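Local coordinates for purine nucleosidase, (IunH-1) (Sulfolobus solfataricus, PDB 3T8J), which belongs to the nucleosidase clan of alpha/beta proteins, forms an assembly of four chains and holds a sodium ion beside the ends of its central parallel strands, at residues D7-E12 / A120-T125; T32-N37 / L124-L129; S136-I141 / A178-T183; I191-T196 / I295-F300; H220-S225 / N232-P237. All coordinates share one frame; numbering follows the deposited sequence. Where two conformers were deposited one is given.

Interaction 1: residues D7-E12 / A120-T125. With NA (sodium ion), chain B.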
# COMPACT_ATOMS: atom_id res chain seq x y z
N ASP A 7 -19.84 17.97 17.42
CA ASP A 7 -18.43 17.57 17.57
C ASP A 7 -17.57 18.52 16.75
O ASP A 7 -17.71 18.61 15.53
CB ASP A 7 -18.26 16.11 17.14
CG ASP A 7 -16.87 15.54 17.46
OD1 ASP A 7 -16.52 15.32 18.65
OD2 ASP A 7 -16.09 15.31 16.50
N CYS A 8 -16.69 19.24 17.46
CA CYS A 8 -15.99 20.43 16.97
C CYS A 8 -14.45 20.37 17.12
O CYS A 8 -13.93 20.14 18.21
CB CYS A 8 -16.45 21.66 17.77
SG CYS A 8 -18.18 22.05 17.60
N ASP A 9 -13.74 20.66 16.01
CA ASP A 9 -12.32 21.06 16.04
C ASP A 9 -12.32 22.59 15.92
O ASP A 9 -12.04 23.16 14.88
CB ASP A 9 -11.44 20.37 14.96
CG ASP A 9 -11.92 20.57 13.50
OD1 ASP A 9 -11.06 20.52 12.59
OD2 ASP A 9 -13.14 20.69 13.22
N THR A 10 -12.74 23.22 17.01
CA THR A 10 -13.48 24.48 16.95
C THR A 10 -12.78 25.64 16.25
O THR A 10 -11.79 26.17 16.77
CB THR A 10 -13.82 24.97 18.37
OG1 THR A 10 -14.13 23.86 19.24
CG2 THR A 10 -14.99 25.97 18.33
N ALA A 11 -13.30 26.03 15.10
CA ALA A 11 -12.89 27.24 14.38
C ALA A 11 -14.18 28.00 13.99
O ALA A 11 -15.29 27.70 14.49
CB ALA A 11 -12.02 26.86 13.16
N GLU A 12 -14.08 28.99 13.11
CA GLU A 12 -15.20 29.88 12.81
C GLU A 12 -16.53 29.18 12.43
O GLU A 12 -17.57 29.50 12.99
CB GLU A 12 -14.80 30.94 11.77
CG GLU A 12 -14.62 30.45 10.29
CD GLU A 12 -13.60 29.34 10.10
OE1 GLU A 12 -12.38 29.66 10.16
OE2 GLU A 12 -14.01 28.16 9.89
N ALA A 120 -21.35 15.69 13.01
CA ALA A 120 -19.95 15.36 12.82
C ALA A 120 -19.36 16.30 11.78
O ALA A 120 -19.20 15.94 10.60
CB ALA A 120 -19.80 13.89 12.36
N ILE A 121 -18.99 17.50 12.25
CA ILE A 121 -18.42 18.54 11.37
C ILE A 121 -16.89 18.65 11.49
O ILE A 121 -16.31 19.66 11.13
CB ILE A 121 -19.10 19.92 11.59
CG1 ILE A 121 -19.18 20.31 13.07
CG2 ILE A 121 -20.52 19.90 10.99
CD1 ILE A 121 -19.52 21.81 13.32
N SER A 122 -16.27 17.61 12.01
CA SER A 122 -14.85 17.57 12.35
C SER A 122 -14.26 16.18 12.10
O SER A 122 -15.01 15.23 11.75
CB SER A 122 -14.71 17.94 13.84
OG SER A 122 -15.45 19.13 14.14
N PRO A 123 -12.96 15.99 12.30
CA PRO A 123 -12.41 14.62 12.25
C PRO A 123 -13.19 13.65 13.18
O PRO A 123 -13.72 14.06 14.20
CB PRO A 123 -10.96 14.81 12.67
CG PRO A 123 -10.64 16.22 12.25
CD PRO A 123 -11.89 16.97 12.58
N LEU A 124 -13.27 12.38 12.80
CA LEU A 124 -14.24 11.45 13.38
C LEU A 124 -13.74 10.61 14.58
O LEU A 124 -14.38 9.64 15.03
CB LEU A 124 -14.79 10.57 12.25
CG LEU A 124 -15.70 11.29 11.23
CD1 LEU A 124 -15.92 10.45 9.95
CD2 LEU A 124 -17.06 11.62 11.80
N THR A 125 -12.61 11.02 15.15
CA THR A 125 -11.95 10.26 16.20
C THR A 125 -12.84 9.96 17.42
O THR A 125 -12.80 8.85 17.94
CB THR A 125 -10.61 10.96 16.61
OG1 THR A 125 -9.93 11.36 15.42
CG2 THR A 125 -9.75 9.99 17.41
NA NA B . -15.31 21.07 12.60
O HOH W 1 -14.84 13.00 16.43
O HOH W 2 -17.01 15.04 13.87
O HOH W 3 -14.60 22.82 11.19

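Interaction 2: residues T32-N37 / L124-L129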
# COMPACT_ATOMS: atom_id res chain seq x y z
N THR A 32 -18.57 18.30 21.96
CA THR A 32 -17.41 17.40 22.10
C THR A 32 -16.27 18.00 21.26
O THR A 32 -16.55 18.60 20.21
CB THR A 32 -17.76 15.94 21.71
OG1 THR A 32 -18.34 15.90 20.40
CG2 THR A 32 -18.74 15.33 22.76
N ILE A 33 -15.03 17.91 21.75
CA ILE A 33 -13.88 18.53 21.08
C ILE A 33 -12.92 17.48 20.56
O ILE A 33 -12.59 16.53 21.29
CB ILE A 33 -13.11 19.48 22.03
CG1 ILE A 33 -14.06 20.45 22.74
CG2 ILE A 33 -12.02 20.28 21.26
CD1 ILE A 33 -14.77 21.44 21.81
N VAL A 34 -12.44 17.68 19.34
CA VAL A 34 -11.54 16.73 18.66
C VAL A 34 -10.37 17.49 18.02
O VAL A 34 -10.53 18.65 17.64
CB VAL A 34 -12.33 15.88 17.63
CG1 VAL A 34 -12.80 16.73 16.44
CG2 VAL A 34 -11.50 14.65 17.14
N GLU A 35 -9.25 16.81 17.84
CA GLU A 35 -8.11 17.39 17.10
C GLU A 35 -8.53 17.81 15.69
O GLU A 35 -9.42 17.17 15.07
CB GLU A 35 -6.92 16.39 17.04
CG GLU A 35 -6.99 15.34 15.94
CD GLU A 35 -7.93 14.17 16.20
OE1 GLU A 35 -8.32 13.96 17.37
OE2 GLU A 35 -8.23 13.43 15.21
N GLY A 36 -7.88 18.83 15.15
CA GLY A 36 -8.08 19.22 13.76
C GLY A 36 -7.53 20.60 13.45
O GLY A 36 -6.34 20.79 13.39
N ASN A 37 -8.44 21.52 13.18
CA ASN A 37 -8.11 22.82 12.59
C ASN A 37 -6.99 23.59 13.29
O ASN A 37 -6.11 24.14 12.62
CB ASN A 37 -9.34 23.73 12.62
CG ASN A 37 -10.37 23.40 11.55
OD1 ASN A 37 -10.04 23.01 10.43
ND2 ASN A 37 -11.63 23.63 11.89
N LEU A 124 -13.27 12.38 12.80
CA LEU A 124 -14.24 11.45 13.38
C LEU A 124 -13.74 10.61 14.58
O LEU A 124 -14.38 9.64 15.03
CB LEU A 124 -14.79 10.57 12.25
CG LEU A 124 -15.70 11.29 11.23
CD1 LEU A 124 -15.92 10.45 9.95
CD2 LEU A 124 -17.06 11.62 11.80
N THR A 125 -12.61 11.02 15.15
CA THR A 125 -11.95 10.26 16.20
C THR A 125 -12.84 9.96 17.42
O THR A 125 -12.80 8.85 17.94
CB THR A 125 -10.61 10.96 16.61
OG1 THR A 125 -9.93 11.36 15.42
CG2 THR A 125 -9.75 9.99 17.41
N ASN A 126 -13.59 10.95 17.92
CA ASN A 126 -14.41 10.73 19.12
C ASN A 126 -15.54 9.75 18.85
O ASN A 126 -15.84 8.91 19.70
CB ASN A 126 -14.99 12.03 19.67
CG ASN A 126 -13.96 12.92 20.28
OD1 ASN A 126 -12.97 12.45 20.81
ND2 ASN A 126 -14.19 14.24 20.22
N LEU A 127 -16.20 9.89 17.69
CA LEU A 127 -17.32 8.97 17.37
C LEU A 127 -16.78 7.56 17.18
O LEU A 127 -17.45 6.58 17.59
CB LEU A 127 -18.12 9.46 16.16
CG LEU A 127 -19.35 8.62 15.77
CD1 LEU A 127 -20.36 8.63 16.89
CD2 LEU A 127 -19.97 9.20 14.49
N ALA A 128 -15.63 7.40 16.53
CA ALA A 128 -15.02 6.09 16.38
C ALA A 128 -14.68 5.47 17.72
O ALA A 128 -14.97 4.29 17.93
CB ALA A 128 -13.75 6.16 15.49
N LEU A 129 -14.06 6.22 18.63
CA LEU A 129 -13.71 5.69 19.95
C LEU A 129 -14.97 5.28 20.74
O LEU A 129 -14.98 4.24 21.38
CB LEU A 129 -12.83 6.69 20.72
CG LEU A 129 -12.11 6.14 21.96
CD1 LEU A 129 -11.47 4.78 21.71
CD2 LEU A 129 -11.06 7.14 22.43

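Interaction 3: residues S136-I141 / A178-T183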
# COMPACT_ATOMS: atom_id res chain seq x y z
N SER A 136 -23.37 -0.64 20.37
CA SER A 136 -24.82 -0.40 20.41
C SER A 136 -25.23 1.03 20.08
O SER A 136 -26.39 1.31 19.80
CB SER A 136 -25.43 -0.84 21.76
OG SER A 136 -25.16 0.05 22.80
N ILE A 137 -24.26 1.96 20.07
CA ILE A 137 -24.60 3.34 19.73
C ILE A 137 -25.06 3.49 18.27
O ILE A 137 -25.65 4.50 17.92
CB ILE A 137 -23.46 4.38 20.06
CG1 ILE A 137 -22.22 4.21 19.16
CG2 ILE A 137 -23.08 4.32 21.53
CD1 ILE A 137 -21.17 5.32 19.36
N VAL A 138 -24.80 2.50 17.42
CA VAL A 138 -25.23 2.58 16.03
C VAL A 138 -26.78 2.62 15.92
O VAL A 138 -27.31 3.36 15.10
CB VAL A 138 -24.67 1.43 15.20
CG1 VAL A 138 -25.37 1.32 13.87
CG2 VAL A 138 -23.17 1.59 14.99
N LYS A 139 -27.47 1.88 16.76
CA LYS A 139 -28.93 2.00 16.80
C LYS A 139 -29.39 3.18 17.65
O LYS A 139 -30.40 3.84 17.31
CB LYS A 139 -29.61 0.73 17.28
CG LYS A 139 -31.15 0.90 17.22
CD LYS A 139 -31.89 -0.36 17.18
CE LYS A 139 -33.37 -0.09 17.38
NZ LYS A 139 -34.16 -1.34 17.26
N LYS A 140 -28.71 3.44 18.77
CA LYS A 140 -29.15 4.48 19.71
C LYS A 140 -29.03 5.89 19.14
O LYS A 140 -29.83 6.78 19.49
CB LYS A 140 -28.40 4.38 21.04
CG LYS A 140 -28.71 3.09 21.78
CD LYS A 140 -27.81 2.84 22.95
CE LYS A 140 -28.15 1.50 23.60
NZ LYS A 140 -27.20 1.16 24.69
N ILE A 141 -28.05 6.12 18.28
CA ILE A 141 -27.96 7.38 17.56
C ILE A 141 -28.84 7.30 16.30
O ILE A 141 -28.65 6.43 15.41
CB ILE A 141 -26.49 7.72 17.23
CG1 ILE A 141 -25.73 7.98 18.53
CG2 ILE A 141 -26.42 8.86 16.20
CD1 ILE A 141 -24.19 8.08 18.37
N ALA A 178 -19.53 1.00 10.35
CA ALA A 178 -20.24 0.60 11.58
C ALA A 178 -21.73 0.29 11.39
O ALA A 178 -22.30 -0.50 12.15
CB ALA A 178 -20.09 1.66 12.66
N GLY A 179 -22.37 0.97 10.44
CA GLY A 179 -23.82 0.86 10.18
C GLY A 179 -24.68 2.03 10.64
O GLY A 179 -25.89 1.91 10.77
N PHE A 180 -24.07 3.20 10.90
CA PHE A 180 -24.83 4.39 11.23
C PHE A 180 -25.66 4.87 10.03
O PHE A 180 -25.28 4.62 8.87
CB PHE A 180 -23.85 5.54 11.55
CG PHE A 180 -23.07 5.40 12.86
CD1 PHE A 180 -23.69 5.65 14.08
CD2 PHE A 180 -21.71 5.09 12.86
CE1 PHE A 180 -22.99 5.53 15.25
CE2 PHE A 180 -21.00 5.00 14.05
CZ PHE A 180 -21.64 5.22 15.24
N ASP A 181 -26.72 5.62 10.29
CA ASP A 181 -27.51 6.31 9.27
C ASP A 181 -26.80 7.63 8.98
O ASP A 181 -26.95 8.55 9.76
CB ASP A 181 -28.94 6.53 9.78
CG ASP A 181 -29.86 7.16 8.75
OD1 ASP A 181 -29.36 7.67 7.72
OD2 ASP A 181 -31.11 7.17 8.96
N ILE A 182 -26.05 7.68 7.88
CA ILE A 182 -25.17 8.80 7.54
C ILE A 182 -25.70 9.57 6.35
O ILE A 182 -26.02 8.97 5.31
CB ILE A 182 -23.76 8.29 7.17
CG1 ILE A 182 -23.05 7.71 8.39
CG2 ILE A 182 -22.91 9.42 6.53
CD1 ILE A 182 -21.76 6.93 8.04
N THR A 183 -25.76 10.90 6.49
CA THR A 183 -25.91 11.81 5.37
C THR A 183 -24.63 12.67 5.35
O THR A 183 -24.27 13.22 6.37
CB THR A 183 -27.19 12.68 5.45
OG1 THR A 183 -28.34 11.82 5.27
CG2 THR A 183 -27.19 13.74 4.36
O HOH W 4 -28.27 2.59 12.04
O HOH W 5 -27.18 5.59 13.27

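Interaction 4: residues I191-T196 / I295-F300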
# COMPACT_ATOMS: atom_id res chain seq x y z
N ILE A 191 -18.13 24.00 -2.01
CA ILE A 191 -17.35 25.09 -2.63
C ILE A 191 -18.04 25.72 -3.83
O ILE A 191 -17.62 26.77 -4.30
CB ILE A 191 -15.89 24.68 -3.03
CG1 ILE A 191 -15.88 23.55 -4.06
CG2 ILE A 191 -15.08 24.35 -1.77
CD1 ILE A 191 -14.46 23.09 -4.48
N ASN A 192 -19.11 25.09 -4.34
CA ASN A 192 -19.93 25.70 -5.39
C ASN A 192 -20.84 26.84 -4.90
O ASN A 192 -21.49 27.51 -5.71
CB ASN A 192 -20.80 24.63 -6.07
CG ASN A 192 -19.97 23.55 -6.75
OD1 ASN A 192 -18.86 23.80 -7.23
ND2 ASN A 192 -20.53 22.34 -6.83
N TYR A 193 -20.89 27.06 -3.58
CA TYR A 193 -21.84 27.97 -2.95
C TYR A 193 -21.14 28.94 -1.98
O TYR A 193 -21.55 29.04 -0.82
CB TYR A 193 -22.91 27.17 -2.22
CG TYR A 193 -23.57 26.12 -3.09
CD1 TYR A 193 -24.57 26.48 -4.01
CD2 TYR A 193 -23.20 24.79 -3.02
CE1 TYR A 193 -25.18 25.52 -4.82
CE2 TYR A 193 -23.82 23.82 -3.84
CZ TYR A 193 -24.79 24.20 -4.74
OH TYR A 193 -25.42 23.26 -5.55
N PRO A 194 -20.10 29.65 -2.44
CA PRO A 194 -19.42 30.60 -1.56
C PRO A 194 -20.27 31.83 -1.26
O PRO A 194 -21.17 32.16 -2.04
CB PRO A 194 -18.20 31.02 -2.36
CG PRO A 194 -18.68 30.97 -3.78
CD PRO A 194 -19.58 29.73 -3.82
N VAL A 195 -19.93 32.50 -0.17
CA VAL A 195 -20.43 33.83 0.14
C VAL A 195 -19.72 34.86 -0.76
O VAL A 195 -18.51 35.11 -0.62
CB VAL A 195 -20.20 34.17 1.62
CG1 VAL A 195 -20.66 35.62 1.92
CG2 VAL A 195 -20.91 33.12 2.53
N THR A 196 -20.49 35.44 -1.67
CA THR A 196 -19.97 36.35 -2.71
C THR A 196 -19.64 37.72 -2.14
O THR A 196 -20.04 38.06 -1.03
CB THR A 196 -21.01 36.56 -3.84
OG1 THR A 196 -22.16 37.21 -3.31
CG2 THR A 196 -21.40 35.23 -4.49
N ILE A 295 -27.38 22.00 -3.38
CA ILE A 295 -28.20 22.74 -2.41
C ILE A 295 -28.90 23.92 -3.09
O ILE A 295 -28.56 24.31 -4.21
CB ILE A 295 -27.39 23.25 -1.17
CG1 ILE A 295 -26.56 24.49 -1.49
CG2 ILE A 295 -26.49 22.15 -0.58
CD1 ILE A 295 -26.09 25.23 -0.28
N ASN A 296 -29.90 24.45 -2.39
CA ASN A 296 -30.55 25.71 -2.73
C ASN A 296 -29.83 26.84 -2.00
O ASN A 296 -29.99 27.01 -0.79
CB ASN A 296 -32.04 25.64 -2.33
CG ASN A 296 -32.83 26.87 -2.78
OD1 ASN A 296 -32.35 28.00 -2.70
ND2 ASN A 296 -34.05 26.64 -3.26
N LYS A 297 -29.00 27.60 -2.73
CA LYS A 297 -28.18 28.64 -2.12
C LYS A 297 -29.03 29.72 -1.45
O LYS A 297 -28.68 30.19 -0.36
CB LYS A 297 -27.25 29.32 -3.13
CG LYS A 297 -26.12 30.07 -2.40
CD LYS A 297 -25.37 31.08 -3.19
CE LYS A 297 -24.43 31.81 -2.22
NZ LYS A 297 -23.66 32.87 -2.84
N LYS A 298 -30.12 30.10 -2.10
CA LYS A 298 -30.99 31.16 -1.59
C LYS A 298 -31.55 30.76 -0.24
O LYS A 298 -31.52 31.55 0.71
CB LYS A 298 -32.12 31.44 -2.58
CG LYS A 298 -33.11 32.49 -2.09
CD LYS A 298 -34.07 32.89 -3.20
CE LYS A 298 -35.15 33.84 -2.70
NZ LYS A 298 -36.14 34.18 -3.76
N SER A 299 -32.04 29.53 -0.13
CA SER A 299 -32.59 29.03 1.13
C SER A 299 -31.53 28.99 2.23
O SER A 299 -31.83 29.34 3.37
CB SER A 299 -33.22 27.64 0.94
OG SER A 299 -34.35 27.70 0.09
N PHE A 300 -30.32 28.57 1.88
CA PHE A 300 -29.24 28.52 2.86
C PHE A 300 -28.91 29.92 3.38
O PHE A 300 -28.84 30.14 4.59
CB PHE A 300 -27.98 27.87 2.27
CG PHE A 300 -26.78 28.06 3.14
CD1 PHE A 300 -26.73 27.52 4.41
CD2 PHE A 300 -25.71 28.81 2.70
CE1 PHE A 300 -25.64 27.72 5.23
CE2 PHE A 300 -24.61 29.02 3.52
CZ PHE A 300 -24.57 28.48 4.79

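Interaction 5: residues H220-S225 / N232-P237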
# COMPACT_ATOMS: atom_id res chain seq x y z
N HIS A 220 -10.09 36.46 8.13
CA HIS A 220 -8.83 35.74 7.81
C HIS A 220 -9.11 34.57 6.88
O HIS A 220 -8.41 34.39 5.89
CB HIS A 220 -8.12 35.27 9.11
CG HIS A 220 -6.86 34.49 8.87
ND1 HIS A 220 -5.61 34.95 9.21
CD2 HIS A 220 -6.66 33.26 8.33
CE1 HIS A 220 -4.69 34.06 8.87
NE2 HIS A 220 -5.31 33.02 8.34
N TYR A 221 -10.13 33.78 7.21
CA TYR A 221 -10.54 32.62 6.41
C TYR A 221 -10.93 33.00 4.99
O TYR A 221 -10.58 32.31 4.03
CB TYR A 221 -11.71 31.94 7.10
CG TYR A 221 -12.21 30.62 6.53
CD1 TYR A 221 -11.36 29.55 6.37
CD2 TYR A 221 -13.57 30.43 6.26
CE1 TYR A 221 -11.84 28.31 5.91
CE2 TYR A 221 -14.05 29.19 5.82
CZ TYR A 221 -13.18 28.15 5.64
OH TYR A 221 -13.63 26.92 5.21
N ARG A 222 -11.66 34.11 4.86
CA ARG A 222 -12.04 34.60 3.54
C ARG A 222 -10.83 34.99 2.67
O ARG A 222 -10.74 34.62 1.48
CB ARG A 222 -13.01 35.77 3.69
CG ARG A 222 -13.54 36.33 2.38
CD ARG A 222 -14.51 37.49 2.61
NE ARG A 222 -15.12 37.95 1.35
CZ ARG A 222 -16.17 37.37 0.76
NH1 ARG A 222 -16.77 36.31 1.28
NH2 ARG A 222 -16.62 37.85 -0.39
N GLN A 223 -9.88 35.72 3.25
CA GLN A 223 -8.67 36.08 2.53
C GLN A 223 -7.92 34.83 2.05
O GLN A 223 -7.47 34.77 0.90
CB GLN A 223 -7.74 36.97 3.38
CG GLN A 223 -6.60 37.66 2.62
CD GLN A 223 -5.41 36.76 2.26
OE1 GLN A 223 -5.10 35.77 2.94
NE2 GLN A 223 -4.71 37.13 1.19
N TYR A 224 -7.79 33.83 2.93
CA TYR A 224 -7.03 32.64 2.59
C TYR A 224 -7.77 31.84 1.53
O TYR A 224 -7.19 31.37 0.55
CB TYR A 224 -6.81 31.76 3.83
CG TYR A 224 -6.00 30.53 3.53
CD1 TYR A 224 -4.64 30.51 3.70
CD2 TYR A 224 -6.63 29.36 3.09
CE1 TYR A 224 -3.88 29.40 3.41
CE2 TYR A 224 -5.89 28.24 2.79
CZ TYR A 224 -4.53 28.25 2.97
OH TYR A 224 -3.78 27.13 2.69
N SER A 225 -9.08 31.68 1.73
CA SER A 225 -9.87 30.87 0.80
C SER A 225 -9.83 31.42 -0.62
O SER A 225 -9.75 30.66 -1.61
CB SER A 225 -11.31 30.77 1.28
OG SER A 225 -11.40 30.04 2.51
N ASN A 232 -14.33 31.95 -4.84
CA ASN A 232 -14.83 33.31 -5.03
C ASN A 232 -15.61 33.78 -3.78
O ASN A 232 -16.83 33.90 -3.77
CB ASN A 232 -15.64 33.42 -6.33
CG ASN A 232 -14.75 33.33 -7.58
OD1 ASN A 232 -13.63 33.86 -7.61
ND2 ASN A 232 -15.26 32.68 -8.62
N GLY A 233 -14.85 34.06 -2.73
CA GLY A 233 -15.36 34.48 -1.44
C GLY A 233 -14.87 33.52 -0.36
O GLY A 233 -13.67 33.22 -0.28
N HIS A 234 -15.78 33.05 0.49
CA HIS A 234 -15.43 32.02 1.47
C HIS A 234 -16.54 30.98 1.50
O HIS A 234 -17.70 31.28 1.20
CB HIS A 234 -15.15 32.58 2.86
CG HIS A 234 -16.34 33.15 3.57
ND1 HIS A 234 -16.64 34.49 3.57
CD2 HIS A 234 -17.26 32.56 4.36
CE1 HIS A 234 -17.72 34.70 4.31
NE2 HIS A 234 -18.12 33.54 4.79
N PRO A 235 -16.17 29.75 1.85
CA PRO A 235 -17.17 28.70 1.93
C PRO A 235 -17.73 28.51 3.34
O PRO A 235 -17.17 29.02 4.31
CB PRO A 235 -16.37 27.48 1.51
CG PRO A 235 -15.03 27.71 2.10
CD PRO A 235 -14.81 29.20 2.00
N HIS A 236 -18.83 27.75 3.44
CA HIS A 236 -19.51 27.43 4.71
C HIS A 236 -19.70 25.90 4.81
O HIS A 236 -20.84 25.40 4.81
CB HIS A 236 -20.87 28.14 4.77
CG HIS A 236 -20.83 29.51 5.37
ND1 HIS A 236 -20.34 29.77 6.63
CD2 HIS A 236 -21.32 30.70 4.91
CE1 HIS A 236 -20.49 31.06 6.91
NE2 HIS A 236 -21.08 31.64 5.88
N PRO A 237 -18.60 25.14 4.89
CA PRO A 237 -18.74 23.69 4.90
C PRO A 237 -19.61 23.17 6.04
O PRO A 237 -20.53 22.34 5.83
CB PRO A 237 -17.28 23.18 5.02
CG PRO A 237 -16.53 24.32 5.61
CD PRO A 237 -17.20 25.57 5.08

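Interaction 1: residues D7-E12 / A120-T125
Ser122 OG is held by three partners. It donates to Asp7 O at 2.7 Å and accepts a bent bond from Asp9 N (136° at the hydrogen). It is also a metal ligand, 2.5 Å from the sodium ion. This is the region at the C-terminal ends of the parallel strands of the nucleosidase fold, where the aspartate-rich loop after strand 3-8 meets the loop after strand 116-120. Asp9 OD2 and Ile121 O each bind sodium at 2.3 Å, with water 3 and Asp14 among the other ligands. OD2 and Ser122 OG therefore come close because they share a metal. The Ser122 hydroxyl lies anti to its own carbonyl carbon (chi1 -49°), turned toward the strand end.

Farther along, Asp7 OD2 and Pro123 O are joined by water 1, which donates to Asp7 OD2 at 2.6 Å and to Pro123 O at 2.7 Å. The other carboxylate oxygen, Asp7 OD1, is held by Thr32 and Asn126, while Asp9 OD1 accepts from Asn37 N.

Van der Waals contacts close the interface. Ile121 CG1 lies against Asp7 O, and the side chains of Asp9 and Pro123 cross at about a right angle, with Asp9 OD1 3.6 Å from Pro123 CD.

Interaction 2: residues T32-N37 / L124-L129
Asn126 ND2 is shared by two acceptors, Ile33 O across this contact and Asp7 OD1 on the adjoining strand. The bond to Ile33 O measures 3.0 Å and is nearly straight, 165° at the hydrogen. The acceptor lies in the amide plane of Asn126, yet the nitrogen stands above the plane of the Ile33 carbonyl, 71° out of it. Asn126 OD1 in turn accepts from Ala64 N, so both ends of the amide are engaged and its flip is fixed.

The second polar link joins Thr125 OG1 and Glu35 OE2 at 2.7 Å. Asp168 OD2 also lies within reach of the hydroxyl, and with one proton for two carboxylates the position of that proton is not settled. Glu35 reaches the threonine through a kinked chain: chi2 of -78° folds CD back, and the two side chains cross at about a right angle, with Glu35 OE1 3.8 Å from Thr125 CB.

Between these links sits Val34. Its CG2, anti to the backbone N, touches Thr125 CB at 3.8 Å, and its CB lies 3.6 Å from Asn126 ND2, so the valine packs between the two polar pairs.

The end of strand 27-33 and the loop that follows it thus meet the first turn of helix 125-133, at the C-terminal side of the parallel strands. Ala101 and Ile105 of helix 101-111 touch Asn126, helix 169-177 lies against Leu124, Leu127 and Ala128, and Leu129 packs on Leu129 of the second subunit.

Interaction 3: residues S136-I141 / A178-T183
Two side-chain torsions bring Val138 and Phe180 together. Phe180 CG lies anti to its own carbonyl carbon (chi1 -70°), while in Val138 CG1 is anti to the backbone N (chi1 166°), which leaves CG2 beside that nitrogen. CG2 comes down over one face of the phenyl ring, 3.9 Å from the Phe180 centroid and 10° off the ring normal, a CH-pi contact over the middle of the ring. The same methyl is 3.9 Å from Ala178 CB. The other branch, CG1, packs against the backbone, 3.2 Å from Gly179 O.

Two isoleucines also approach the ring. Ile137 CG1 comes to Phe180 CZ at 4.1 Å, its side chain set obliquely to the aromatic one, and Ile141 CD1 reaches Phe180 CE1 at 4.2 Å. Leu127 of helix 125-133 and Val144 of strand 141-147 touch the phenyl group as well.

The topology is a beta-alpha-beta unit. Strand 141-147 starts right after helix 137-140, and the chain returns through helix 169-177 and Gly179, whose positive phi ends that helix, into the neighbouring parallel strand 182-185. The contact therefore pairs the entries of two adjacent strands.

Side chains meet by apolar contacts, while main-chain polar groups are bridged by water. Water 5 accepts from Asp181 N at 3.0 Å and lies 2.7 Å from Ile141 O. Water 4 sits beside Val138 O and Gly179 O. The chemistry implies association through apolar packing round one ring, with water linking the main-chain groups.

Interaction 4: residues I191-T196 / I295-F300
Tyr193 and Lys297 have the nearest CA atoms, 6.4 Å apart. Segment 191-196 is an irregular connection from helix 187-190 to helix 197-204. In segment 295-300, strand 289-295 passes into helix 297-308 through a side-chain N-cap: Asn296 OD1 accepts from Ser299 N at 3.0 Å, and Phe300 N bonds back to Asn296 O as the first turn closes. Thr196 is the N-cap of helix 197-204; its side chain caps a backbone N of that helix, and the reciprocal bond from Thr196 N to Glu199 OE1 is consistent with a capping box.

The Tyr193 ring is sandwiched. Ile295 CG1 sits over its centre, 3.5 Å from the Tyr193 centroid and only 2° off the normal, a well-aligned CH-pi contact. On the opposite face Asn192 CB lies 3.8 Å above the Tyr193 plane, displaced toward the rim. The tyrosine and isoleucine side chains run past each other in opposite directions, which brings the phenol oxygen to the isoleucine backbone: Ile295 N donates to Tyr193 OH at 3.2 Å, a rather long but nearly straight bond, 168° at the hydrogen. Lys297 CB meets the ring obliquely, 4.0 Å from Tyr193 CD1.

Beyond CG, Lys297 is extended. Its NZ donates to Pro194 O at 2.7 Å, with a C=O...N angle of 158°. The strongest partner of the ammonium is Glu199 OE1, a salt bridge, so the lysine joins the starts of two helices. Its tip also packs on the threonine methyl, with NZ 3.7 Å from Thr196 CG2.

Interaction 5: residues H220-S225 / N232-P237
Arg222 and His234 cross at about a right angle, the guanidinium and imidazole planes standing 83° apart. Arg222 runs extended from CG to NE, and its NH1 donates to His234 ND1 at 2.9 Å, with 147° at the hydrogen. The acceptor lies in the guanidinium plane, whereas the donor is tilted 35° from the plane of the imidazole. Gly233 CA rests over one guanidinium face, 3.3 Å above the Arg222 plane and toward its rim. The glycine, at positive phi, brings no side chain into this tight approach to NH1. NH1 is bound more strongly by Val195 O, and NH2 forms a salt bridge with Asp197.

Ser225, one turn on, lies over the Tyr221 ring. Its OG stands 3.8 Å above the centre of the Tyr221 ring while donating to Tyr221 O at 2.9 Å, and Ser225 N reaches that carbonyl from the other face of its plane. At the edge of the ring, CE2 is 3.5 Å from Pro235 O, a buried oxygen without a polar partner in the model. The phenol oxygen meets Pro235 CG at 3.5 Å and points tip to tip at Pro237, 3.8 Å from its CD.

Through these contacts the chain after helix 209-227 folds back along that helix before starting helix 237-246. Helix 187-190 covers Pro235 and Pro237 with Trp187 and Ile190, helix 12-23 brings Glu12 to Tyr221, and helix 76-79 packs on Tyr221 and Tyr224.

How the interactions relate
Along the chain, interactions 1 and 2 open at the first strands and both end on the residues around 124-125, with centres 6 Å apart; strands 3-8 and 27-33 are sheet neighbours. Interaction 3 follows, about 16 Å from interaction 2 between centres, linked to it by Leu127 of helix 125-133 and reaching the same sheet. Interactions 4 and 5 lie on the other side of the chain's centre from interaction 2, with centres 13 Å apart. Both segments of interaction 5 fall between those of interaction 4, and Val195 bonds to Arg222 and His234. Glu12 against Tyr221 joins interactions 1 and 5, so helix 209-227 touches the start of helix 12-23, just past the sodium-binding loop.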